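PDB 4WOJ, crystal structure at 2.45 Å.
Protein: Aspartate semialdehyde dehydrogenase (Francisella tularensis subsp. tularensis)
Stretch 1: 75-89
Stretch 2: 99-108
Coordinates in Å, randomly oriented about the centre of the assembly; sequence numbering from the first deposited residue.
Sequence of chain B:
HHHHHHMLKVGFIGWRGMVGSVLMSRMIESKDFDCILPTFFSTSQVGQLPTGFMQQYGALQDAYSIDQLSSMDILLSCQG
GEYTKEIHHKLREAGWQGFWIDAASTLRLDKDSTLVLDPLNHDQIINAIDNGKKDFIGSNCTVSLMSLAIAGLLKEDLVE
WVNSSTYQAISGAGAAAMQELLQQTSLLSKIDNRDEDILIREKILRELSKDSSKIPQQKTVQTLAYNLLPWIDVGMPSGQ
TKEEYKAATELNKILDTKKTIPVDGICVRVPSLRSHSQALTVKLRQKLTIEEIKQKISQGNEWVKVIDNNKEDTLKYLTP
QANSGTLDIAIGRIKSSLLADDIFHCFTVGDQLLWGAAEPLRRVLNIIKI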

# COMPACT_ATOMS: atom_id res chain seq x y z
N LEU B 75 21.27 -28.11 -11.84
CA LEU B 75 19.94 -27.82 -12.35
C LEU B 75 19.42 -26.55 -11.69
O LEU B 75 19.67 -26.31 -10.52
N LEU B 76 18.71 -25.75 -12.48
CA LEU B 76 18.21 -24.47 -12.00
C LEU B 76 16.72 -24.32 -12.33
O LEU B 76 16.33 -24.17 -13.50
N SER B 77 15.90 -24.34 -11.28
CA SER B 77 14.44 -24.38 -11.46
C SER B 77 13.76 -23.07 -11.08
O SER B 77 13.97 -22.56 -10.00
N CYS B 78 12.98 -22.54 -12.01
CA CYS B 78 12.00 -21.51 -11.73
C CYS B 78 10.61 -22.11 -11.88
O CYS B 78 9.62 -21.40 -12.08
N GLN B 79 10.52 -23.43 -11.76
CA GLN B 79 9.30 -24.13 -12.13
C GLN B 79 8.21 -23.91 -11.11
O GLN B 79 7.08 -23.60 -11.46
N GLY B 80 8.56 -24.09 -9.84
CA GLY B 80 7.59 -24.01 -8.75
C GLY B 80 7.79 -25.13 -7.75
O GLY B 80 8.55 -26.08 -7.99
N GLY B 81 7.10 -25.01 -6.62
CA GLY B 81 7.15 -25.97 -5.54
C GLY B 81 6.47 -27.30 -5.84
O GLY B 81 6.91 -28.34 -5.34
N GLU B 82 5.41 -27.30 -6.65
CA GLU B 82 4.78 -28.58 -7.07
C GLU B 82 5.79 -29.45 -7.81
O GLU B 82 5.83 -30.67 -7.66
N TYR B 83 6.63 -28.79 -8.60
CA TYR B 83 7.64 -29.47 -9.40
C TYR B 83 8.81 -29.86 -8.56
O TYR B 83 9.37 -30.93 -8.72
N THR B 84 9.22 -28.99 -7.66
CA THR B 84 10.31 -29.34 -6.77
C THR B 84 9.89 -30.51 -5.91
O THR B 84 10.69 -31.38 -5.59
N LYS B 85 8.62 -30.52 -5.54
CA LYS B 85 8.06 -31.59 -4.73
C LYS B 85 8.00 -32.92 -5.42
O LYS B 85 8.29 -33.95 -4.83
N GLU B 86 7.63 -32.90 -6.68
CA GLU B 86 7.57 -34.12 -7.45
C GLU B 86 8.97 -34.69 -7.61
O GLU B 86 9.19 -35.88 -7.50
N ILE B 87 9.93 -33.82 -7.84
CA ILE B 87 11.13 -34.27 -8.55
C ILE B 87 12.42 -34.21 -7.82
O ILE B 87 13.31 -35.00 -8.12
N HIS B 88 12.57 -33.25 -6.92
CA HIS B 88 13.84 -33.09 -6.26
C HIS B 88 14.20 -34.33 -5.45
O HIS B 88 15.35 -34.79 -5.49
N HIS B 89 13.23 -34.89 -4.73
CA HIS B 89 13.48 -36.06 -3.88
C HIS B 89 13.83 -37.31 -4.70
O HIS B 89 14.72 -38.08 -4.31
N PHE B 99 24.27 -29.86 -7.89
CA PHE B 99 23.69 -28.66 -7.30
C PHE B 99 22.31 -28.34 -7.81
O PHE B 99 22.04 -28.30 -9.00
N TRP B 100 21.42 -28.12 -6.86
CA TRP B 100 20.04 -27.77 -7.14
C TRP B 100 19.87 -26.33 -6.69
O TRP B 100 19.94 -26.01 -5.49
N ILE B 101 19.69 -25.45 -7.67
CA ILE B 101 19.42 -24.04 -7.41
C ILE B 101 17.93 -23.86 -7.69
O ILE B 101 17.45 -24.23 -8.75
N ASP B 102 17.20 -23.30 -6.74
CA ASP B 102 15.74 -23.24 -6.86
C ASP B 102 15.15 -21.92 -6.41
O ASP B 102 15.57 -21.37 -5.37
N ALA B 103 14.13 -21.47 -7.14
CA ALA B 103 13.32 -20.29 -6.75
C ALA B 103 12.19 -20.59 -5.76
O ALA B 103 11.89 -19.77 -4.87
N ALA B 104 11.59 -21.76 -5.90
CA ALA B 104 10.46 -22.13 -5.08
C ALA B 104 10.88 -22.20 -3.61
O ALA B 104 12.06 -22.27 -3.29
N SER B 105 9.90 -22.17 -2.72
CA SER B 105 10.14 -22.02 -1.28
C SER B 105 10.25 -23.30 -0.49
O SER B 105 10.55 -23.29 0.72
N THR B 106 10.00 -24.39 -1.19
CA THR B 106 9.83 -25.71 -0.61
C THR B 106 10.99 -26.07 0.30
O THR B 106 10.81 -26.49 1.45
N LEU B 107 12.19 -25.90 -0.23
CA LEU B 107 13.39 -26.31 0.47
C LEU B 107 14.02 -25.24 1.35
O LEU B 107 15.03 -25.52 1.96
N ARG B 108 13.44 -24.03 1.41
CA ARG B 108 14.10 -22.88 2.05
C ARG B 108 14.67 -23.09 3.43
O ARG B 108 15.75 -22.55 3.73

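A parallel strand pair flanked by a helix often organizes its packing around one large aromatic side chain, and this segment of aspartate semialdehyde dehydrogenase is a clear example. Strands 75-77 and 99-102 run side by side, and the helix that starts at Gly81 lies over the sheet face carrying Leu75, Ser77, Trp100 and Asp102. Leu76 and Ile101 occupy the other face, where Leu76 CG (chi1 t) meets Ile101 CG2 (chi1 m) at 4.0 Å.

Trp100 covers the most surface. Its t rotamer, with chi2 at -93°, lays the indole between strand and helix. Leu75, in the m, t conformation, brings CD1 to 4.2 Å from Trp100 CZ3 at the ring edge, and Tyr83 CE2 approaches Trp100 CH2, also at 4.2 Å. Over one face comes His88, again chi1 t: its imidazole edge points at the indole, His88 CD2 lying 3.5 Å from Trp100 CD2 with the ring planes at 62°. The face of the His88 ring is in turn covered by Leu107, whose CD1 sits almost exactly along the normal, 3.6 Å from the ring centroid. An aromatic ring can thus present its edge to one neighbour and its face to another.

The polar part of the interface centres on Asp102. Trp100 NE1 donates to Asp102 OD2 at 3.0 Å, so the buried indole nitrogen is satisfied, while Ala104 N donates to Asp102 OD1 at 2.9 Å. Thr84, pointing toward the second stretch with chi1 m, places OG1 2.7 Å from Asp102 OD2 and 2.9 Å from Gly80 O; which acceptor takes its proton remains open. Its methyl, Thr84 CG2, packs 3.8 Å from both Trp100 CZ2 and Leu107 CD1. Close packing continues at Gly81, whose CA lies 3.3 Å from Thr106 OG1.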

# COMPACT_ATOMS: atom_id res chain seq x y z
CB LEU B 75 18.99 -28.98 -12.05
CG LEU B 75 19.38 -30.32 -12.70
CD1 LEU B 75 18.56 -31.42 -12.08
CD2 LEU B 75 19.16 -30.26 -14.21
CB LEU B 76 19.03 -23.34 -12.62
CG LEU B 76 18.94 -22.01 -11.88
CD1 LEU B 76 20.16 -21.18 -12.24
CD2 LEU B 76 17.65 -21.28 -12.21
CB SER B 77 13.81 -25.52 -10.65
OG SER B 77 12.42 -25.59 -10.91
CB CYS B 78 12.15 -20.36 -12.72
SG CYS B 78 13.79 -19.62 -12.73
CB GLN B 79 9.57 -25.62 -12.33
CG GLN B 79 8.43 -26.37 -13.02
CD GLN B 79 8.02 -25.74 -14.32
OE1 GLN B 79 8.83 -25.61 -15.23
NE2 GLN B 79 6.77 -25.32 -14.42
CB GLU B 82 3.53 -28.40 -7.95
CG GLU B 82 2.34 -27.74 -7.26
CD GLU B 82 1.00 -28.23 -7.81
OE1 GLU B 82 0.54 -27.68 -8.84
OE2 GLU B 82 0.41 -29.18 -7.23
CB TYR B 83 8.11 -28.57 -10.54
CG TYR B 83 9.19 -29.20 -11.42
CD1 TYR B 83 8.86 -30.00 -12.50
CD2 TYR B 83 10.54 -28.97 -11.17
CE1 TYR B 83 9.84 -30.56 -13.30
CE2 TYR B 83 11.53 -29.53 -11.96
CZ TYR B 83 11.18 -30.32 -13.02
OH TYR B 83 12.15 -30.88 -13.83
CB THR B 84 10.71 -28.17 -5.86
OG1 THR B 84 11.01 -27.03 -6.68
CG2 THR B 84 11.91 -28.53 -5.00
CB LYS B 85 6.68 -31.21 -4.25
CG LYS B 85 6.71 -30.79 -2.79
CD LYS B 85 5.31 -30.77 -2.22
CE LYS B 85 4.83 -29.33 -2.03
NZ LYS B 85 3.44 -29.15 -2.52
CB GLU B 86 6.99 -33.81 -8.84
CG GLU B 86 7.17 -34.90 -9.89
CD GLU B 86 5.89 -35.67 -10.13
OE1 GLU B 86 4.81 -35.02 -10.16
OE2 GLU B 86 5.96 -36.91 -10.27
CB ILE B 87 11.31 -33.50 -9.87
CG1 ILE B 87 10.58 -34.25 -10.95
CG2 ILE B 87 12.78 -33.43 -10.25
CD1 ILE B 87 10.08 -33.37 -12.05
CB HIS B 88 13.83 -31.82 -5.41
CG HIS B 88 15.02 -31.68 -4.52
ND1 HIS B 88 15.01 -32.10 -3.21
CD2 HIS B 88 16.25 -31.15 -4.74
CE1 HIS B 88 16.19 -31.86 -2.67
NE2 HIS B 88 16.96 -31.28 -3.58
CB HIS B 89 12.29 -36.35 -2.95
CG HIS B 89 11.07 -36.82 -3.66
ND1 HIS B 89 10.20 -35.96 -4.31
CD2 HIS B 89 10.56 -38.06 -3.83
CE1 HIS B 89 9.21 -36.65 -4.83
NE2 HIS B 89 9.40 -37.93 -4.56
CB PHE B 99 24.58 -27.45 -7.56
CG PHE B 99 25.94 -27.57 -6.97
CD1 PHE B 99 26.98 -28.13 -7.70
CD2 PHE B 99 26.21 -27.05 -5.73
CE1 PHE B 99 28.26 -28.21 -7.19
CE2 PHE B 99 27.48 -27.12 -5.20
CZ PHE B 99 28.51 -27.69 -5.93
CB TRP B 100 19.12 -28.70 -6.35
CG TRP B 100 17.69 -28.41 -6.46
CD1 TRP B 100 16.97 -27.62 -5.63
CD2 TRP B 100 16.77 -28.93 -7.43
NE1 TRP B 100 15.65 -27.60 -6.04
CE2 TRP B 100 15.51 -28.40 -7.13
CE3 TRP B 100 16.90 -29.79 -8.53
CZ2 TRP B 100 14.36 -28.70 -7.89
CZ3 TRP B 100 15.76 -30.10 -9.27
CH2 TRP B 100 14.52 -29.55 -8.96
CB ILE B 101 20.29 -23.11 -8.28
CG1 ILE B 101 21.77 -23.29 -7.94
CG2 ILE B 101 19.93 -21.66 -8.06
CD1 ILE B 101 22.70 -22.91 -9.07
CB ASP B 102 15.16 -24.33 -5.96
CG ASP B 102 13.72 -24.70 -6.33
OD1 ASP B 102 13.03 -23.93 -7.07
OD2 ASP B 102 13.29 -25.78 -5.84
CB ALA B 103 12.72 -19.59 -7.97
CB ALA B 104 9.88 -23.45 -5.54
CB SER B 105 9.00 -21.22 -0.69
OG SER B 105 7.79 -21.85 -1.02
CB THR B 106 9.78 -26.74 -1.74
OG1 THR B 106 9.00 -26.22 -2.83
CG2 THR B 106 9.17 -28.01 -1.26
CB LEU B 107 14.41 -26.82 -0.55
CG LEU B 107 13.95 -28.06 -1.34
CD1 LEU B 107 14.82 -28.34 -2.57
CD2 LEU B 107 13.88 -29.29 -0.44
CB ARG B 108 13.18 -21.67 2.14
CG ARG B 108 13.18 -20.89 0.85
CD ARG B 108 12.45 -19.58 0.96
NE ARG B 108 12.11 -19.20 -0.39
CZ ARG B 108 11.00 -18.60 -0.76
NH1 ARG B 108 10.06 -18.26 0.13
NH2 ARG B 108 10.84 -18.34 -2.05